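Local structure of probable sulfate-binding lipoprotein SubI (Mycobacterium tuberculosis, 6DDN) at residues W157-I168 with V224-I234; N181-K189 with G199-V207. The protein probably binds sulfate outside the cytoplasmic membrane as the solute-binding lipoprotein of a sulfate uptake system. All blocks are in the same frame, centred on the assembly; numbering follows the deposited sequence.

Contact 1: W157-I168 with V224-I234; sequences WDDLLRPGIEVI and VFVQGSGDVLI. With SO4 (sulfate ion), chain G.
E166 O accepts two successive N-H groups, D231 N at 2.9 Å and, more weakly, V232 N, just where two short parallel strands of the mixed sheet of this type II periplasmic-binding-protein fold begin. Past it the strands exchange two further bonds: I168 N gives a nearly straight one (171°) to V232 O at 2.8 Å, and I234 N returns one to I168 O. The carboxylate of D231 turns back to the other segment, its OD1 taking E166 N at 2.9 Å on the anti side, 21° out of the carboxylate plane; E166 is thus held at both its N and its O. On one face of the sheet V232 CG1, between its backbone N and carbonyl carbon (chi1 47°), meets V167 CG2 alongside and L160 CD2 at 3.6 Å, crossing that leucine at about a right angle. I234 CD1 presses on V167 CG1 at 3.5 Å and reaches the edge of the W157 ring, whose NE1 bonds to Q257 O. On the other face I168 CG1 lies against G230 CA and the F225 ring edge. W157 N donates a hydrogen bond at 2.8 Å to O2 of a sulfate ion, probably crystallisation-derived, that Q257 N also binds.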
loop_
_atom_site.group_PDB
_atom_site.type_symbol
_atom_site.label_atom_id
_atom_site.label_comp_id
_atom_site.label_asym_id
_atom_site.label_seq_id
_atom_site.Cartn_x
_atom_site.Cartn_y
_atom_site.Cartn_z
ATOM N N TRP A 157 10.073 6.521 -15.607
ATOM C CA TRP A 157 10.492 7.404 -14.522
ATOM C C TRP A 157 11.154 8.673 -15.041
ATOM O O TRP A 157 11.029 9.733 -14.419
ATOM C CB TRP A 157 11.432 6.661 -13.576
ATOM C CG TRP A 157 10.709 5.693 -12.699
ATOM C CD1 TRP A 157 10.769 4.334 -12.757
ATOM C CD2 TRP A 157 9.799 6.009 -11.641
ATOM N NE1 TRP A 157 9.958 3.781 -11.799
ATOM C CE2 TRP A 157 9.351 4.790 -11.100
ATOM C CE3 TRP A 157 9.322 7.205 -11.098
ATOM C CZ2 TRP A 157 8.449 4.730 -10.041
ATOM C CZ3 TRP A 157 8.427 7.145 -10.044
ATOM C CH2 TRP A 157 7.998 5.915 -9.528
ATOM N N ASP A 158 11.857 8.589 -16.173
ATOM C CA ASP A 158 12.442 9.789 -16.760
ATOM C C ASP A 158 11.372 10.793 -17.165
ATOM O O ASP A 158 11.633 12.001 -17.193
ATOM C CB ASP A 158 13.308 9.420 -17.966
ATOM C CG ASP A 158 14.684 8.930 -17.567
ATOM O OD1 ASP A 158 15.110 9.213 -16.428
ATOM O OD2 ASP A 158 15.342 8.263 -18.397
ATOM N N ASP A 159 10.164 10.318 -17.478
ATOM C CA ASP A 159 9.087 11.222 -17.863
ATOM C C ASP A 159 8.665 12.141 -16.724
ATOM O O ASP A 159 8.100 13.207 -16.986
ATOM C CB ASP A 159 7.878 10.427 -18.362
ATOM C CG ASP A 159 8.061 9.912 -19.776
ATOM O OD1 ASP A 159 8.708 10.605 -20.587
ATOM O OD2 ASP A 159 7.556 8.811 -20.076
ATOM N N LEU A 160 8.923 11.756 -15.474
ATOM C CA LEU A 160 8.560 12.596 -14.340
ATOM C C LEU A 160 9.499 13.780 -14.161
ATOM O O LEU A 160 9.164 14.706 -13.416
ATOM C CB LEU A 160 8.533 11.775 -13.048
ATOM C CG LEU A 160 7.643 10.532 -12.980
ATOM C CD1 LEU A 160 7.299 10.211 -11.533
ATOM C CD2 LEU A 160 6.378 10.694 -13.810
ATOM N N LEU A 161 10.659 13.768 -14.815
ATOM C CA LEU A 161 11.609 14.869 -14.769
ATOM C C LEU A 161 11.509 15.775 -15.987
ATOM O O LEU A 161 12.420 16.572 -16.230
ATOM C CB LEU A 161 13.036 14.331 -14.645
ATOM C CG LEU A 161 13.374 13.568 -13.368
ATOM C CD1 LEU A 161 14.857 13.245 -13.325
ATOM C CD2 LEU A 161 12.963 14.375 -12.155
ATOM N N ARG A 162 10.440 15.665 -16.760
ATOM C CA ARG A 162 10.306 16.527 -17.919
ATOM C C ARG A 162 9.853 17.923 -17.492
ATOM O O ARG A 162 9.206 18.081 -16.453
ATOM C CB ARG A 162 9.317 15.930 -18.912
ATOM C CG ARG A 162 9.965 14.973 -19.901
ATOM C CD ARG A 162 8.962 13.975 -20.448
ATOM N NE ARG A 162 7.781 14.642 -20.985
ATOM C CZ ARG A 162 6.685 14.009 -21.386
ATOM N NH1 ARG A 162 6.614 12.687 -21.313
ATOM N NH2 ARG A 162 5.657 14.700 -21.858
ATOM N N PRO A 163 10.200 18.949 -18.269
ATOM C CA PRO A 163 9.875 20.324 -17.865
ATOM C C PRO A 163 8.376 20.524 -17.704
ATOM O O PRO A 163 7.589 20.215 -18.601
ATOM C CB PRO A 163 10.434 21.172 -19.014
ATOM C CG PRO A 163 11.465 20.317 -19.663
ATOM C CD PRO A 163 11.003 18.904 -19.503
ATOM N N GLY A 164 7.986 21.048 -16.544
ATOM C CA GLY A 164 6.606 21.396 -16.287
ATOM C C GLY A 164 5.736 20.280 -15.754
ATOM O O GLY A 164 4.565 20.530 -15.441
ATOM N N ILE A 165 6.257 19.064 -15.643
ATOM C CA ILE A 165 5.479 17.946 -15.122
ATOM C C ILE A 165 5.468 18.032 -13.600
ATOM O O ILE A 165 6.525 18.013 -12.960
ATOM C CB ILE A 165 6.054 16.602 -15.594
ATOM C CG1 ILE A 165 5.856 16.433 -17.102
ATOM C CG2 ILE A 165 5.407 15.449 -14.842
ATOM C CD1 ILE A 165 4.414 16.513 -17.537
ATOM N N GLU A 166 4.275 18.142 -13.020
ATOM C CA GLU A 166 4.118 18.115 -11.573
ATOM C C GLU A 166 3.704 16.720 -11.138
ATOM O O GLU A 166 2.732 16.162 -11.659
ATOM C CB GLU A 166 3.086 19.131 -11.082
ATOM C CG GLU A 166 2.873 19.033 -9.575
ATOM C CD GLU A 166 1.706 19.852 -9.072
ATOM O OE1 GLU A 166 0.961 20.418 -9.902
ATOM O OE2 GLU A 166 1.536 19.929 -7.836
ATOM N N VAL A 167 4.438 16.170 -10.179
ATOM C CA VAL A 167 4.166 14.850 -9.632
ATOM C C VAL A 167 3.387 15.017 -8.337
ATOM O O VAL A 167 3.755 15.833 -7.482
ATOM C CB VAL A 167 5.469 14.069 -9.394
ATOM C CG1 VAL A 167 5.195 12.819 -8.578
ATOM C CG2 VAL A 167 6.126 13.725 -10.722
ATOM N N ILE A 168 2.306 14.257 -8.195
ATOM C CA ILE A 168 1.533 14.208 -6.963
ATOM C C ILE A 168 1.941 12.953 -6.207
ATOM O O ILE A 168 1.797 11.835 -6.720
ATOM C CB ILE A 168 0.023 14.222 -7.241
ATOM C CG1 ILE A 168 -0.346 15.426 -8.108
ATOM C CG2 ILE A 168 -0.756 14.249 -5.937
ATOM C CD1 ILE A 168 0.086 16.752 -7.523
ATOM N N VAL A 224 -6.788 15.195 -4.456
ATOM C CA VAL A 224 -6.320 16.447 -5.041
ATOM C C VAL A 224 -5.905 16.246 -6.493
ATOM O O VAL A 224 -5.957 17.188 -7.293
ATOM C CB VAL A 224 -5.179 17.043 -4.195
ATOM C CG1 VAL A 224 -3.853 16.365 -4.509
ATOM C CG2 VAL A 224 -5.086 18.547 -4.421
ATOM N N PHE A 225 -5.502 15.030 -6.866
ATOM C CA PHE A 225 -5.185 14.776 -8.267
ATOM C C PHE A 225 -6.451 14.718 -9.111
ATOM O O PHE A 225 -6.476 15.226 -10.239
ATOM C CB PHE A 225 -4.385 13.481 -8.408
ATOM C CG PHE A 225 -4.026 13.147 -9.829
ATOM C CD1 PHE A 225 -2.890 13.685 -10.414
ATOM C CD2 PHE A 225 -4.827 12.302 -10.581
ATOM C CE1 PHE A 225 -2.562 13.386 -11.720
ATOM C CE2 PHE A 225 -4.506 12.001 -11.888
ATOM C CZ PHE A 225 -3.372 12.543 -12.459
ATOM N N VAL A 226 -7.509 14.103 -8.580
ATOM C CA VAL A 226 -8.773 14.025 -9.307
ATOM C C VAL A 226 -9.342 15.420 -9.534
ATOM O O VAL A 226 -9.847 15.730 -10.619
ATOM C CB VAL A 226 -9.766 13.118 -8.553
ATOM C CG1 VAL A 226 -11.200 13.525 -8.847
ATOM C CG2 VAL A 226 -9.536 11.659 -8.926
ATOM N N GLN A 227 -9.250 16.289 -8.524
ATOM C CA GLN A 227 -9.748 17.650 -8.680
ATOM C C GLN A 227 -8.946 18.462 -9.689
ATOM O O GLN A 227 -9.438 19.496 -10.146
ATOM C CB GLN A 227 -9.772 18.375 -7.333
ATOM C CG GLN A 227 -11.071 18.188 -6.554
ATOM C CD GLN A 227 -12.150 19.191 -6.947
ATOM O OE1 GLN A 227 -12.488 20.085 -6.172
ATOM N NE2 GLN A 227 -12.709 19.034 -8.148
ATOM N N GLY A 228 -7.743 18.028 -10.055
ATOM C CA GLY A 228 -7.051 18.645 -11.170
ATOM C C GLY A 228 -5.625 19.091 -10.912
ATOM O O GLY A 228 -5.020 19.745 -11.766
ATOM N N SER A 229 -5.070 18.747 -9.755
ATOM C CA SER A 229 -3.713 19.149 -9.409
ATOM C C SER A 229 -2.718 18.079 -9.841
ATOM O O SER A 229 -2.883 16.899 -9.514
ATOM C CB SER A 229 -3.595 19.407 -7.906
ATOM O OG SER A 229 -4.493 20.422 -7.493
ATOM N N GLY A 230 -1.691 18.493 -10.576
ATOM C CA GLY A 230 -0.622 17.604 -10.980
ATOM C C GLY A 230 -0.919 16.859 -12.271
ATOM O O GLY A 230 -2.066 16.646 -12.660
ATOM N N ASP A 231 0.158 16.447 -12.940
ATOM C CA ASP A 231 0.070 15.732 -14.208
ATOM C C ASP A 231 0.180 14.223 -14.061
ATOM O O ASP A 231 -0.352 13.489 -14.900
ATOM C CB ASP A 231 1.161 16.219 -15.165
ATOM C CG ASP A 231 1.171 17.724 -15.310
ATOM O OD1 ASP A 231 2.192 18.352 -14.957
ATOM O OD2 ASP A 231 0.149 18.279 -15.765
ATOM N N VAL A 232 0.855 13.739 -13.023
ATOM C CA VAL A 232 0.991 12.309 -12.776
ATOM C C VAL A 232 0.984 12.084 -11.271
ATOM O O VAL A 232 1.678 12.787 -10.528
ATOM C CB VAL A 232 2.273 11.734 -13.413
ATOM C CG1 VAL A 232 3.469 12.615 -13.092
ATOM C CG2 VAL A 232 2.509 10.302 -12.950
ATOM N N LEU A 233 0.185 11.124 -10.822
ATOM C CA LEU A 233 0.084 10.767 -9.415
ATOM C C LEU A 233 0.695 9.387 -9.218
ATOM O O LEU A 233 0.208 8.401 -9.782
ATOM C CB LEU A 233 -1.374 10.783 -8.952
ATOM C CG LEU A 233 -1.726 9.906 -7.748
ATOM C CD1 LEU A 233 -1.241 10.548 -6.459
ATOM C CD2 LEU A 233 -3.221 9.634 -7.691
ATOM N N ILE A 234 1.767 9.319 -8.434
ATOM C CA ILE A 234 2.346 8.035 -8.058
ATOM C C ILE A 234 1.472 7.415 -6.979
ATOM O O ILE A 234 1.188 8.047 -5.956
ATOM C CB ILE A 234 3.794 8.205 -7.576
ATOM C CG1 ILE A 234 4.507 9.292 -8.380
ATOM C CG2 ILE A 234 4.546 6.900 -7.702
ATOM C CD1 ILE A 234 5.986 9.400 -8.068
HETATM S S SO4 G . 12.160 2.909 -15.844
HETATM O O1 SO4 G . 11.650 2.331 -14.608
HETATM O O2 SO4 G . 11.315 4.035 -16.213
HETATM O O3 SO4 G . 13.528 3.377 -15.648
HETATM O O4 SO4 G . 12.128 1.893 -16.891
#

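Contact 2: N181-K189 with G199-V207; sequences NLLAPYAAK and GIDFVNTLV
Y186 and G199 bring together two consecutive helices of the solute-binding fold, 177-190 and 196-210, joined by a short connection. Their segments pack at 135° between N-to-C directions, with axes only 8.0 Å apart at closest approach. No hydrogen bond joins them, and the interface is held by packing alone.

The backbone contact is closest where G199 has no side chain. The Y186 ring, swung anti to its backbone N (chi1 170°), puts an edge there: CD1 lies 3.5 Å from G199 C, near the ring plane, and I200 N follows along the same edge. CE1 continues to I200 CG1, while Y186 OH bonds to N196 OD1 at the start of the second helix.

A CH-pi contact joins K189 and F202. K189 CG stands over one face of the phenyl ring, 3.8 Å from its centroid and 28° off the normal, displaced toward the rim at F202 CG. The lysine chain bends at chi2, and its CE approaches F202 CD2 and CE2; the chain thus runs along the CG-CD2-CE2 side of that face, while NZ goes on to a salt bridge with D158.

The remaining contacts are mostly between apolar side chains. P185, at the kink where helix 177-190 lacks one backbone bond, turns its ring to the second helix: CB reaches F202 CE1 obliquely, at 3.3 Å, and CG faces L206 CD2 more distantly. V203 CG2 packs against P185 CG and Y186 CB and approaches L182 O, one turn before Y186, at 3.9 Å. Toward the N-terminal end of 181-189, L182 CD1 meets V207 CG2 at 4.4 Å.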
loop_
_atom_site.group_PDB
_atom_site.type_symbol
_atom_site.label_atom_id
_atom_site.label_comp_id
_atom_site.label_asym_id
_atom_site.label_seq_id
_atom_site.Cartn_x
_atom_site.Cartn_y
_atom_site.Cartn_z
ATOM N N ASN A 181 6.336 5.164 -3.156
ATOM C CA ASN A 181 6.444 6.058 -4.303
ATOM C C ASN A 181 7.856 6.589 -4.504
ATOM O O ASN A 181 8.192 7.009 -5.615
ATOM C CB ASN A 181 5.478 7.234 -4.145
ATOM C CG ASN A 181 4.028 6.831 -4.327
ATOM O OD1 ASN A 181 3.715 5.659 -4.539
ATOM N ND2 ASN A 181 3.130 7.807 -4.238
ATOM N N LEU A 182 8.680 6.606 -3.458
ATOM C CA LEU A 182 10.065 7.031 -3.591
ATOM C C LEU A 182 11.045 5.867 -3.638
ATOM O O LEU A 182 12.143 6.026 -4.184
ATOM C CB LEU A 182 10.447 7.972 -2.441
ATOM C CG LEU A 182 9.602 9.244 -2.332
ATOM C CD1 LEU A 182 10.266 10.257 -1.416
ATOM C CD2 LEU A 182 9.346 9.845 -3.706
ATOM N N LEU A 183 10.672 4.707 -3.092
ATOM C CA LEU A 183 11.523 3.529 -3.205
ATOM C C LEU A 183 11.636 3.063 -4.651
ATOM O O LEU A 183 12.723 2.680 -5.100
ATOM C CB LEU A 183 10.978 2.406 -2.326
ATOM C CG LEU A 183 11.352 2.487 -0.849
ATOM C CD1 LEU A 183 10.441 1.595 -0.021
ATOM C CD2 LEU A 183 12.814 2.113 -0.651
ATOM N N ALA A 184 10.525 3.081 -5.389
ATOM C CA ALA A 184 10.550 2.612 -6.774
ATOM C C ALA A 184 11.507 3.413 -7.648
ATOM O O ALA A 184 12.354 2.797 -8.318
ATOM C CB ALA A 184 9.128 2.611 -7.345
ATOM N N PRO A 185 11.450 4.750 -7.696
ATOM C CA PRO A 185 12.414 5.471 -8.535
ATOM C C PRO A 185 13.839 5.361 -8.027
ATOM O O PRO A 185 14.775 5.371 -8.835
ATOM C CB PRO A 185 11.903 6.913 -8.487
ATOM C CG PRO A 185 11.238 7.015 -7.179
ATOM C CD PRO A 185 10.555 5.688 -6.997
ATOM N N TYR A 186 14.034 5.256 -6.711
ATOM C CA TYR A 186 15.378 5.033 -6.193
ATOM C C TYR A 186 15.913 3.684 -6.651
ATOM O O TYR A 186 17.021 3.592 -7.189
ATOM C CB TYR A 186 15.390 5.115 -4.669
ATOM C CG TYR A 186 16.704 4.647 -4.091
ATOM C CD1 TYR A 186 17.838 5.442 -4.170
ATOM C CD2 TYR A 186 16.818 3.399 -3.493
ATOM C CE1 TYR A 186 19.047 5.017 -3.657
ATOM C CE2 TYR A 186 18.024 2.962 -2.978
ATOM C CZ TYR A 186 19.135 3.776 -3.061
ATOM O OH TYR A 186 20.339 3.349 -2.549
ATOM N N ALA A 187 15.133 2.620 -6.440
ATOM C CA ALA A 187 15.557 1.292 -6.870
ATOM C C ALA A 187 15.774 1.241 -8.377
ATOM O O ALA A 187 16.706 0.586 -8.857
ATOM C CB ALA A 187 14.527 0.249 -6.439
ATOM N N ALA A 188 14.926 1.935 -9.140
ATOM C CA ALA A 188 15.052 1.912 -10.594
ATOM C C ALA A 188 16.309 2.643 -11.052
ATOM O O ALA A 188 17.113 2.098 -11.816
ATOM C CB ALA A 188 13.808 2.524 -11.239
ATOM N N LYS A 189 16.498 3.879 -10.589
ATOM C CA LYS A 189 17.625 4.689 -11.035
ATOM C C LYS A 189 18.943 4.309 -10.372
ATOM O O LYS A 189 19.993 4.796 -10.805
ATOM C CB LYS A 189 17.331 6.168 -10.792
ATOM C CG LYS A 189 16.269 6.717 -11.719
ATOM C CD LYS A 189 16.544 6.296 -13.151
ATOM C CE LYS A 189 15.800 7.167 -14.142
ATOM N NZ LYS A 189 15.932 6.645 -15.532
ATOM N N GLY A 199 20.448 7.096 -7.740
ATOM C CA GLY A 199 19.146 6.890 -7.130
ATOM C C GLY A 199 18.737 8.080 -6.287
ATOM O O GLY A 199 17.637 8.621 -6.439
ATOM N N ILE A 200 19.635 8.520 -5.401
ATOM C CA ILE A 200 19.377 9.705 -4.587
ATOM C C ILE A 200 19.238 10.937 -5.473
ATOM O O ILE A 200 18.321 11.748 -5.301
ATOM C CB ILE A 200 20.495 9.891 -3.545
ATOM C CG1 ILE A 200 20.605 8.662 -2.642
ATOM C CG2 ILE A 200 20.250 11.142 -2.719
ATOM C CD1 ILE A 200 19.596 8.631 -1.525
ATOM N N ASP A 201 20.151 11.096 -6.436
ATOM C CA ASP A 201 20.125 12.280 -7.288
ATOM C C ASP A 201 18.857 12.344 -8.130
ATOM O O ASP A 201 18.378 13.440 -8.442
ATOM C CB ASP A 201 21.365 12.313 -8.179
ATOM C CG ASP A 201 22.627 12.637 -7.406
ATOM O OD1 ASP A 201 22.575 12.653 -6.157
ATOM O OD2 ASP A 201 23.671 12.877 -8.046
ATOM N N PHE A 202 18.295 11.194 -8.504
ATOM C CA PHE A 202 17.021 11.213 -9.212
ATOM C C PHE A 202 15.898 11.669 -8.291
ATOM O O PHE A 202 15.141 12.588 -8.627
ATOM C CB PHE A 202 16.701 9.836 -9.790
ATOM C CG PHE A 202 15.358 9.768 -10.458
ATOM C CD1 PHE A 202 14.216 9.475 -9.731
ATOM C CD2 PHE A 202 15.235 10.016 -11.815
ATOM C CE1 PHE A 202 12.981 9.431 -10.345
ATOM C CE2 PHE A 202 14.001 9.961 -12.435
ATOM C CZ PHE A 202 12.873 9.667 -11.698
ATOM N N VAL A 203 15.761 11.014 -7.134
ATOM C CA VAL A 203 14.758 11.414 -6.150
ATOM C C VAL A 203 14.943 12.879 -5.777
ATOM O O VAL A 203 13.968 13.622 -5.604
ATOM C CB VAL A 203 14.834 10.498 -4.913
ATOM C CG1 VAL A 203 14.043 11.085 -3.753
ATOM C CG2 VAL A 203 14.339 9.099 -5.254
ATOM N N ASN A 204 16.200 13.314 -5.663
ATOM C CA ASN A 204 16.511 14.716 -5.411
ATOM C C ASN A 204 15.835 15.624 -6.431
ATOM O O ASN A 204 15.089 16.543 -6.076
ATOM C CB ASN A 204 18.028 14.911 -5.438
ATOM C CG ASN A 204 18.507 15.916 -4.417
ATOM O OD1 ASN A 204 17.873 16.949 -4.200
ATOM N ND2 ASN A 204 19.639 15.624 -3.787
ATOM N N THR A 205 16.086 15.372 -7.717
ATOM C CA THR A 205 15.512 16.210 -8.762
ATOM C C THR A 205 14.003 16.027 -8.852
ATOM O O THR A 205 13.271 16.984 -9.130
ATOM C CB THR A 205 16.173 15.898 -10.103
ATOM O OG1 THR A 205 17.596 15.896 -9.941
ATOM C CG2 THR A 205 15.791 16.939 -11.141
ATOM N N LEU A 206 13.519 14.808 -8.614
ATOM C CA LEU A 206 12.082 14.561 -8.670
ATOM C C LEU A 206 11.349 15.339 -7.587
ATOM O O LEU A 206 10.355 16.023 -7.859
ATOM C CB LEU A 206 11.805 13.062 -8.543
ATOM C CG LEU A 206 10.338 12.655 -8.403
ATOM C CD1 LEU A 206 9.601 12.844 -9.718
ATOM C CD2 LEU A 206 10.222 11.217 -7.920
ATOM N N VAL A 207 11.835 15.260 -6.347
ATOM C CA VAL A 207 11.131 15.888 -5.233
ATOM C C VAL A 207 11.234 17.406 -5.314
ATOM O O VAL A 207 10.223 18.115 -5.255
ATOM C CB VAL A 207 11.668 15.356 -3.892
ATOM C CG1 VAL A 207 11.121 16.183 -2.740
ATOM C CG2 VAL A 207 11.302 13.884 -3.721
#

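From the N terminus, the chain passes through 157-168, whose short strand leads into helix 177-190; helix 196-210 follows, and contact 2 closes the brief loop of this helix pair. Helix 218-227 then brings the chain to 224-234, where contact 1 closes the larger loop. In sequence, contact 2 falls wholly between the two segments of contact 1, and the two do not cross. They also touch directly: D158 OD1 forms a salt bridge with K189 NZ at 2.8 Å, W157 CZ2 packs on A184 CB, and W157 O lies 3.3 Å from F202 CZ. Through W157 and D158 the helix pair is joined to the segment leading into strand 167-168, which pairs in parallel with strand 232-236.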